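Regulatory protein ASNC (Escherichia coli, PDB 2CG4) binds DNA and asparagine, activates transcription of the asnA gene, regulates its own transcription and represses gidA expression at a post-transcriptional level. Local coordinates at residues S84-E94 with V122-E132; G65-L76 with Y105-I116. The protein carries 1 engineered substitution. All coordinates share one frame; numbering follows the deposited sequence.

Interaction 1 (S84-E94 with V122-E132). With ASN (asparagine), chain C.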
# COMPACT_ATOMS: atom_id res chain seq x y z
N SER A 84 -0.88 17.20 20.39
CA SER A 84 -1.58 18.44 20.05
C SER A 84 -2.71 18.25 19.03
O SER A 84 -3.79 18.80 19.19
CB SER A 84 -0.60 19.54 19.61
OG SER A 84 0.41 19.04 18.75
N ALA A 85 -2.45 17.45 18.00
CA ALA A 85 -3.53 16.91 17.16
C ALA A 85 -4.71 16.37 17.98
O ALA A 85 -5.85 16.77 17.76
CB ALA A 85 -2.99 15.83 16.23
N LEU A 86 -4.43 15.47 18.91
CA LEU A 86 -5.46 14.91 19.78
C LEU A 86 -6.25 15.98 20.54
O LEU A 86 -7.47 15.92 20.63
CB LEU A 86 -4.85 13.89 20.76
CG LEU A 86 -5.79 13.14 21.70
CD1 LEU A 86 -6.61 12.05 20.98
CD2 LEU A 86 -5.01 12.55 22.87
N ALA A 87 -5.54 16.96 21.10
CA ALA A 87 -6.16 18.06 21.84
C ALA A 87 -7.14 18.88 20.99
O ALA A 87 -8.20 19.29 21.47
CB ALA A 87 -5.10 18.94 22.42
N LYS A 88 -6.79 19.12 19.73
CA LYS A 88 -7.70 19.76 18.77
C LYS A 88 -8.89 18.88 18.39
O LYS A 88 -10.00 19.38 18.21
CB LYS A 88 -6.96 20.15 17.49
CG LYS A 88 -5.57 20.71 17.69
CD LYS A 88 -5.50 22.17 17.34
CE LYS A 88 -4.10 22.71 17.61
NZ LYS A 88 -3.27 22.74 16.38
N LEU A 89 -8.66 17.57 18.24
CA LEU A 89 -9.72 16.68 17.80
C LEU A 89 -10.78 16.58 18.88
O LEU A 89 -11.97 16.55 18.58
CB LEU A 89 -9.19 15.28 17.47
CG LEU A 89 -8.47 15.12 16.13
CD1 LEU A 89 -7.65 13.84 16.15
CD2 LEU A 89 -9.45 15.13 14.94
N GLU A 90 -10.34 16.54 20.13
CA GLU A 90 -11.22 16.21 21.25
C GLU A 90 -12.27 17.30 21.47
O GLU A 90 -13.35 17.03 21.98
CB GLU A 90 -10.40 15.91 22.52
CG GLU A 90 -10.59 16.89 23.67
CD GLU A 90 -11.78 16.58 24.57
OE1 GLU A 90 -12.05 15.38 24.83
OE2 GLU A 90 -12.44 17.52 25.02
N SER A 91 -11.96 18.52 21.06
CA SER A 91 -12.93 19.62 21.08
C SER A 91 -14.13 19.40 20.14
O SER A 91 -15.09 20.17 20.18
CB SER A 91 -12.25 20.95 20.76
OG SER A 91 -11.00 21.04 21.41
N LEU A 92 -14.07 18.37 19.31
CA LEU A 92 -15.11 18.17 18.29
C LEU A 92 -16.11 17.12 18.73
O LEU A 92 -15.74 16.01 19.12
CB LEU A 92 -14.48 17.78 16.95
CG LEU A 92 -13.45 18.75 16.38
CD1 LEU A 92 -12.69 18.15 15.20
CD2 LEU A 92 -14.11 20.07 16.00
N ASP A 93 -17.40 17.46 18.66
CA ASP A 93 -18.47 16.61 19.15
C ASP A 93 -18.77 15.43 18.22
O ASP A 93 -19.36 14.44 18.64
CB ASP A 93 -19.75 17.42 19.37
CG ASP A 93 -19.62 18.41 20.53
OD1 ASP A 93 -18.78 18.17 21.43
OD2 ASP A 93 -20.37 19.42 20.53
N GLU A 94 -18.38 15.56 16.96
CA GLU A 94 -18.63 14.53 15.96
C GLU A 94 -17.65 13.36 16.11
O GLU A 94 -17.93 12.23 15.68
CB GLU A 94 -18.56 15.13 14.55
CG GLU A 94 -17.81 16.46 14.48
CD GLU A 94 -18.70 17.67 14.73
OE1 GLU A 94 -19.89 17.61 14.37
OE2 GLU A 94 -18.21 18.68 15.27
N VAL A 122 -17.36 18.69 8.13
CA VAL A 122 -16.45 18.34 9.23
C VAL A 122 -15.01 18.02 8.77
O VAL A 122 -14.07 18.66 9.23
CB VAL A 122 -17.00 17.17 10.10
CG1 VAL A 122 -16.02 16.83 11.22
CG2 VAL A 122 -18.37 17.52 10.66
N LEU A 123 -14.85 17.05 7.87
CA LEU A 123 -13.52 16.77 7.30
C LEU A 123 -12.77 18.03 6.91
O LEU A 123 -11.65 18.26 7.37
CB LEU A 123 -13.63 15.85 6.08
CG LEU A 123 -13.36 14.39 6.39
CD1 LEU A 123 -13.51 13.56 5.13
CD2 LEU A 123 -11.98 14.22 7.02
N ILE A 124 -13.39 18.84 6.05
CA ILE A 124 -12.71 19.96 5.42
C ILE A 124 -12.48 21.10 6.41
O ILE A 124 -11.39 21.66 6.48
CB ILE A 124 -13.48 20.46 4.17
CG1 ILE A 124 -13.62 19.32 3.15
CG2 ILE A 124 -12.78 21.65 3.54
CD1 ILE A 124 -14.36 19.70 1.87
N ASN A 125 -13.50 21.40 7.21
CA ASN A 125 -13.52 22.63 7.99
C ASN A 125 -13.14 22.46 9.46
O ASN A 125 -12.69 23.42 10.09
CB ASN A 125 -14.88 23.31 7.87
CG ASN A 125 -15.13 23.82 6.47
OD1 ASN A 125 -14.32 24.58 5.92
ND2 ASN A 125 -16.23 23.40 5.88
N LYS A 126 -13.30 21.25 10.00
CA LYS A 126 -12.99 21.01 11.40
C LYS A 126 -11.78 20.11 11.61
O LYS A 126 -10.92 20.40 12.46
CB LYS A 126 -14.20 20.46 12.15
CG LYS A 126 -15.37 21.44 12.25
CD LYS A 126 -16.61 20.75 12.80
CE LYS A 126 -17.81 21.68 12.84
NZ LYS A 126 -18.83 21.22 13.84
N ILE A 127 -11.70 19.02 10.85
CA ILE A 127 -10.63 18.03 11.05
C ILE A 127 -9.38 18.39 10.23
O ILE A 127 -8.26 18.37 10.75
CB ILE A 127 -11.11 16.60 10.69
CG1 ILE A 127 -12.19 16.13 11.68
CG2 ILE A 127 -9.94 15.62 10.67
CD1 ILE A 127 -12.95 14.90 11.22
N GLN A 128 -9.58 18.71 8.96
CA GLN A 128 -8.49 18.90 8.02
C GLN A 128 -7.81 20.26 8.19
O GLN A 128 -6.71 20.50 7.67
CB GLN A 128 -9.05 18.82 6.61
CG GLN A 128 -8.19 18.10 5.62
CD GLN A 128 -8.99 17.17 4.73
OE1 GLN A 128 -8.79 15.96 4.75
NE2 GLN A 128 -9.91 17.73 3.95
N THR A 129 -8.50 21.15 8.90
CA THR A 129 -7.93 22.46 9.21
C THR A 129 -6.96 22.33 10.37
O THR A 129 -6.14 23.21 10.57
CB THR A 129 -9.02 23.52 9.55
OG1 THR A 129 -9.94 22.98 10.51
CG2 THR A 129 -9.79 23.92 8.30
N ILE A 130 -7.05 21.24 11.12
CA ILE A 130 -6.07 20.96 12.18
C ILE A 130 -4.68 20.85 11.57
O ILE A 130 -4.40 19.96 10.75
CB ILE A 130 -6.40 19.68 12.97
CG1 ILE A 130 -7.60 19.90 13.90
CG2 ILE A 130 -5.19 19.21 13.77
CD1 ILE A 130 -8.18 18.61 14.44
N ASP A 131 -3.80 21.75 12.00
CA ASP A 131 -2.62 22.12 11.24
C ASP A 131 -1.53 21.04 11.22
O ASP A 131 -0.76 20.96 10.27
CB ASP A 131 -2.06 23.44 11.80
CG ASP A 131 -0.60 23.61 11.53
OD1 ASP A 131 -0.25 24.07 10.42
OD2 ASP A 131 0.21 23.27 12.43
N GLU A 132 -1.49 20.21 12.27
CA GLU A 132 -0.59 19.04 12.34
C GLU A 132 -0.93 17.90 11.35
O GLU A 132 -0.18 16.93 11.25
CB GLU A 132 -0.59 18.44 13.75
CG GLU A 132 -0.02 19.35 14.84
CD GLU A 132 -1.08 20.19 15.52
OE1 GLU A 132 -0.84 20.67 16.66
OE2 GLU A 132 -2.16 20.38 14.93
N ASN C . -8.90 11.22 1.46
CA ASN C . -9.61 11.96 2.55
C ASN C . -10.29 11.04 3.53
O ASN C . -10.90 10.04 3.15
CB ASN C . -10.63 12.93 1.97
CG ASN C . -9.97 14.05 1.22
OD1 ASN C . -9.15 14.79 1.77
ND2 ASN C . -10.31 14.19 -0.05
OXT ASN C . -10.19 11.30 4.72
O HOH W 1 -4.57 24.18 14.16
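From Ala85 beside Glu132, where the CA atoms are 6.0 Å apart, to Glu94 beside Val122, where they are 8.0 Å apart, residues 84-94 and 122-132 run antiparallel and slowly diverge. In the ferredoxin-like ligand-binding domain, helices 82-90 and 116-127 are thus offset: each packs largely against the residues that follow the other, and helix meets helix at Leu89 and Ile127. Ile130 carries the middle of the contact. Its CD1 touches CB of Lys88 and meets CD2 of Leu89 at 3.7 Å; the Leu89 and Ile130 side chains cross at about a right angle. Leu89 also touches Ile107 and Ile109 on strand 107-113, so branched apolar residues fill the seam between helices and sheet. Next along, Leu92 splits its tip: CD1 packs on CG1 of Ile127, while CD2 lies 3.9 Å from CB of Lys126. Val122 O accepts from both Lys126 N and Ile127 N, which come from opposite faces of its plane where the helix widens into a pi-type turn.

Each end carries a salt bridge. Lys88, bent at chi2 and chi4 (-111° and 97°), swings NZ round to Glu132 OE2 at 3.0 Å, meeting it on the syn side and close to the carboxylate plane; its second bond, to OE1, is weak. Ser84 OG lies 2.9 Å from Glu132 OE1, with Asp81 O also within hydrogen-bonding reach. At the other end Lys126, extended beyond CG, places NZ 3.0 Å from Glu94 OE2, above the carboxylate plane, and CG of Glu94 rests on CG1 of Val122. Long lysine and glutamate chains suit these margins because their methylenes continue the apolar seam while their ends pair charges. The contact is therefore apolar in the middle, and at each end a helical lysine pairs with a glutamate beyond the other helix.

Interaction 2 (G65-L76 with Y105-I116). With ASN (asparagine), chain B.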
# COMPACT_ATOMS: atom_id res chain seq x y z
N GLY A 65 -30.93 9.66 13.15
CA GLY A 65 -30.60 10.17 11.82
C GLY A 65 -29.11 10.36 11.58
O GLY A 65 -28.70 11.18 10.76
N TYR A 66 -28.29 9.59 12.30
CA TYR A 66 -26.87 9.48 11.96
C TYR A 66 -26.64 8.35 10.95
O TYR A 66 -26.34 7.21 11.32
CB TYR A 66 -26.03 9.29 13.22
CG TYR A 66 -26.04 10.51 14.13
CD1 TYR A 66 -27.07 10.73 15.04
CD2 TYR A 66 -25.02 11.44 14.07
CE1 TYR A 66 -27.07 11.84 15.86
CE2 TYR A 66 -25.01 12.56 14.88
CZ TYR A 66 -26.04 12.75 15.77
OH TYR A 66 -26.02 13.86 16.58
N ASP A 67 -26.79 8.68 9.68
CA ASP A 67 -26.74 7.71 8.59
C ASP A 67 -25.31 7.44 8.14
O ASP A 67 -25.03 6.41 7.53
CB ASP A 67 -27.55 8.21 7.39
CG ASP A 67 -29.04 8.28 7.68
OD1 ASP A 67 -29.58 7.30 8.25
OD2 ASP A 67 -29.66 9.31 7.33
N VAL A 68 -24.42 8.39 8.42
CA VAL A 68 -23.01 8.25 8.04
C VAL A 68 -22.07 8.28 9.24
O VAL A 68 -21.60 9.34 9.67
CB VAL A 68 -22.59 9.33 7.02
CG1 VAL A 68 -21.15 9.11 6.62
CG2 VAL A 68 -23.47 9.26 5.80
N GLY A 69 -21.80 7.10 9.78
CA GLY A 69 -20.67 6.93 10.68
C GLY A 69 -19.44 6.55 9.90
O GLY A 69 -19.51 5.97 8.81
N CYS A 70 -18.28 6.89 10.43
CA CYS A 70 -17.05 6.50 9.78
C CYS A 70 -15.89 6.36 10.76
O CYS A 70 -15.95 6.86 11.88
CB CYS A 70 -16.73 7.48 8.65
SG CYS A 70 -16.50 9.15 9.20
N PHE A 71 -14.86 5.63 10.34
CA PHE A 71 -13.56 5.70 10.97
C PHE A 71 -12.65 6.51 10.06
O PHE A 71 -12.76 6.41 8.84
CB PHE A 71 -12.98 4.30 11.16
CG PHE A 71 -13.73 3.46 12.16
CD1 PHE A 71 -14.75 2.61 11.74
CD2 PHE A 71 -13.42 3.52 13.51
CE1 PHE A 71 -15.45 1.84 12.67
CE2 PHE A 71 -14.11 2.74 14.44
CZ PHE A 71 -15.13 1.91 14.02
N ILE A 72 -11.79 7.32 10.67
CA ILE A 72 -10.81 8.09 9.93
C ILE A 72 -9.44 7.76 10.49
O ILE A 72 -9.24 7.78 11.70
CB ILE A 72 -11.12 9.60 10.04
CG1 ILE A 72 -12.62 9.82 9.81
CG2 ILE A 72 -10.29 10.41 9.06
CD1 ILE A 72 -13.03 11.24 9.78
N GLY A 73 -8.50 7.42 9.61
CA GLY A 73 -7.11 7.30 10.00
C GLY A 73 -6.44 8.64 9.75
O GLY A 73 -6.52 9.18 8.66
N ILE A 74 -5.81 9.19 10.76
CA ILE A 74 -5.13 10.48 10.60
C ILE A 74 -3.64 10.24 10.43
O ILE A 74 -3.03 9.53 11.22
CB ILE A 74 -5.41 11.41 11.79
CG1 ILE A 74 -6.83 11.98 11.68
CG2 ILE A 74 -4.38 12.54 11.85
CD1 ILE A 74 -7.80 11.34 12.61
N ILE A 75 -3.07 10.81 9.37
CA ILE A 75 -1.63 10.86 9.22
C ILE A 75 -1.09 12.28 9.49
O ILE A 75 -1.52 13.26 8.88
CB ILE A 75 -1.17 10.37 7.82
CG1 ILE A 75 -1.59 8.90 7.61
CG2 ILE A 75 0.34 10.51 7.67
CD1 ILE A 75 -2.87 8.72 6.76
N LEU A 76 -0.15 12.37 10.42
CA LEU A 76 0.39 13.63 10.88
C LEU A 76 1.67 13.94 10.13
O LEU A 76 2.30 13.03 9.57
CB LEU A 76 0.69 13.55 12.38
CG LEU A 76 -0.47 13.33 13.33
CD1 LEU A 76 0.04 13.23 14.74
CD2 LEU A 76 -1.49 14.45 13.20
N TYR A 105 -1.59 4.50 10.65
CA TYR A 105 -2.15 5.79 11.02
C TYR A 105 -1.55 6.25 12.35
O TYR A 105 -1.25 5.41 13.21
CB TYR A 105 -3.67 5.69 11.15
CG TYR A 105 -4.40 5.21 9.92
CD1 TYR A 105 -5.17 4.05 9.95
CD2 TYR A 105 -4.32 5.91 8.72
CE1 TYR A 105 -5.85 3.61 8.81
CE2 TYR A 105 -4.98 5.48 7.60
CZ TYR A 105 -5.74 4.33 7.64
OH TYR A 105 -6.39 3.91 6.49
N SER A 106 -1.40 7.57 12.52
CA SER A 106 -1.05 8.15 13.82
C SER A 106 -2.20 8.10 14.84
O SER A 106 -2.03 7.68 16.00
CB SER A 106 -0.57 9.60 13.66
OG SER A 106 0.15 9.81 12.44
N ILE A 107 -3.37 8.56 14.40
CA ILE A 107 -4.60 8.48 15.20
C ILE A 107 -5.68 7.79 14.38
O ILE A 107 -5.75 7.97 13.16
CB ILE A 107 -5.09 9.87 15.64
CG1 ILE A 107 -3.89 10.79 15.94
CG2 ILE A 107 -6.01 9.75 16.85
CD1 ILE A 107 -4.26 12.19 16.32
N PHE A 108 -6.50 6.97 15.04
CA PHE A 108 -7.64 6.35 14.40
C PHE A 108 -8.88 6.78 15.19
O PHE A 108 -8.96 6.56 16.39
CB PHE A 108 -7.46 4.82 14.41
CG PHE A 108 -8.43 4.07 13.54
CD1 PHE A 108 -8.47 4.29 12.16
CD2 PHE A 108 -9.28 3.12 14.08
CE1 PHE A 108 -9.36 3.60 11.35
CE2 PHE A 108 -10.17 2.41 13.27
CZ PHE A 108 -10.21 2.66 11.90
N ILE A 109 -9.84 7.41 14.52
CA ILE A 109 -10.97 8.02 15.20
C ILE A 109 -12.26 7.56 14.56
O ILE A 109 -12.28 7.19 13.39
CB ILE A 109 -10.93 9.58 15.17
CG1 ILE A 109 -11.23 10.10 13.76
CG2 ILE A 109 -9.59 10.12 15.69
CD1 ILE A 109 -11.12 11.63 13.61
N LYS A 110 -13.33 7.56 15.34
CA LYS A 110 -14.69 7.46 14.82
C LYS A 110 -15.35 8.82 14.80
O LYS A 110 -15.29 9.54 15.80
CB LYS A 110 -15.51 6.52 15.69
CG LYS A 110 -16.47 5.68 14.92
CD LYS A 110 -17.50 5.09 15.84
CE LYS A 110 -18.28 3.96 15.17
NZ LYS A 110 -19.16 3.29 16.17
N VAL A 111 -15.95 9.19 13.67
CA VAL A 111 -16.86 10.31 13.67
C VAL A 111 -18.25 9.90 13.20
O VAL A 111 -18.41 9.09 12.29
CB VAL A 111 -16.31 11.55 12.91
CG1 VAL A 111 -14.82 11.39 12.64
CG2 VAL A 111 -17.08 11.84 11.64
N MET A 112 -19.25 10.45 13.88
CA MET A 112 -20.66 10.14 13.65
C MET A 112 -21.35 11.35 13.05
O MET A 112 -21.38 12.41 13.67
CB MET A 112 -21.32 9.79 14.98
CG MET A 112 -20.84 8.48 15.58
SD MET A 112 -21.26 7.09 14.53
CE MET A 112 -23.04 7.07 14.67
N CYS A 113 -21.88 11.19 11.84
CA CYS A 113 -22.47 12.31 11.11
C CYS A 113 -23.86 11.99 10.58
O CYS A 113 -24.23 10.83 10.43
CB CYS A 113 -21.55 12.73 9.96
SG CYS A 113 -20.21 13.82 10.47
N ARG A 114 -24.63 13.03 10.28
CA ARG A 114 -25.98 12.85 9.77
C ARG A 114 -26.05 12.53 8.28
O ARG A 114 -26.86 11.70 7.85
CB ARG A 114 -26.84 14.07 10.09
CG ARG A 114 -27.45 14.04 11.48
CD ARG A 114 -28.11 15.36 11.80
NE ARG A 114 -27.98 15.68 13.22
CZ ARG A 114 -28.68 15.09 14.18
NH1 ARG A 114 -29.56 14.14 13.87
NH2 ARG A 114 -28.50 15.43 15.46
N SER A 115 -25.19 13.18 7.49
CA SER A 115 -25.19 12.98 6.04
C SER A 115 -23.79 13.11 5.46
O SER A 115 -22.88 13.60 6.14
CB SER A 115 -26.10 14.01 5.37
OG SER A 115 -25.57 15.32 5.53
N ILE A 116 -23.60 12.70 4.21
CA ILE A 116 -22.30 12.90 3.59
C ILE A 116 -22.00 14.38 3.35
O ILE A 116 -20.85 14.78 3.25
CB ILE A 116 -22.06 12.05 2.29
CG1 ILE A 116 -22.37 12.85 1.03
CG2 ILE A 116 -22.81 10.72 2.33
CD1 ILE A 116 -21.39 12.60 -0.08
N ASN B . 1.21 3.84 13.82
CA ASN B . 2.25 3.89 14.89
C ASN B . 3.06 2.62 14.97
O ASN B . 2.52 1.51 14.87
CB ASN B . 1.62 4.18 16.24
CG ASN B . 1.06 5.57 16.32
OD1 ASN B . 1.78 6.55 16.11
ND2 ASN B . -0.22 5.66 16.60
OXT ASN B . 4.27 2.71 15.11
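The hydrogen-bonded pairs from Val68 with Cys113 to Ile74 with Ile107 join the two central strands of the ferredoxin-like sheet, and their end at Tyr105 and Ser106 lines the asparagine pocket. The bonds are bent at the Val68 end and straighten toward the pocket, until Ile74 N reaches Ile107 O at 2.7 Å with an N-H...O angle of 179°. Ser106 and Ile107 then both face Ile74 in a classic beta bulge: Ile74 O takes Ser106 N at 2.9 Å and, weakly, Ile107 N. Ser106 OG accepts from Leu76 N, a use for a small hydroxyl where the strands part. The pocket uses backbone carbonyls here, as the ligand amino N bonds Tyr105 O and its ND2 bonds Ser106 O at 2.8 Å.

Ile72, Ile74, Ile109 and Val111 share the face that the helices cover; CD1 of Ile72 packs on CG1 of Val111. On the other face Gly73, lacking a side chain, lets the Tyr105 ring lie over its CA, 3.5 Å from the ring centroid. The Phe71 and Phe108 rings have nearly parallel planes, 3° apart, but are slid so far apart that they barely overlap; both meet aromatic rings of a neighbouring subunit. Lys110 CG sits over one face of Phe71. Past the strand ends, Arg114 makes an off-centre cation-pi contact with Tyr66, its CZ 4.4 Å from the ring centroid.

Overall arrangement
The segments alternate along the chain, 65-76, 84-94, 105-116 and 122-132, so the two contacts interlock: strand 68-76 leads into helix 82-90, and strand 107-113 into helix 116-127. Interaction 2 forms the middle of the four-stranded antiparallel sheet, and interaction 1 pairs the helices that cover one of its faces; their centres are 11 Å apart. They meet directly where Leu76 CD2 packs on Ala85 CB and where Glu94 O probably accepts a hydrogen bond from Met112 N. Both touch a neighbouring subunit. Asparagine binds between subunits, with Tyr105 and Ser106 on one and Thr136 and Thr138 on another, so this folded unit also serves effector binding and assembly.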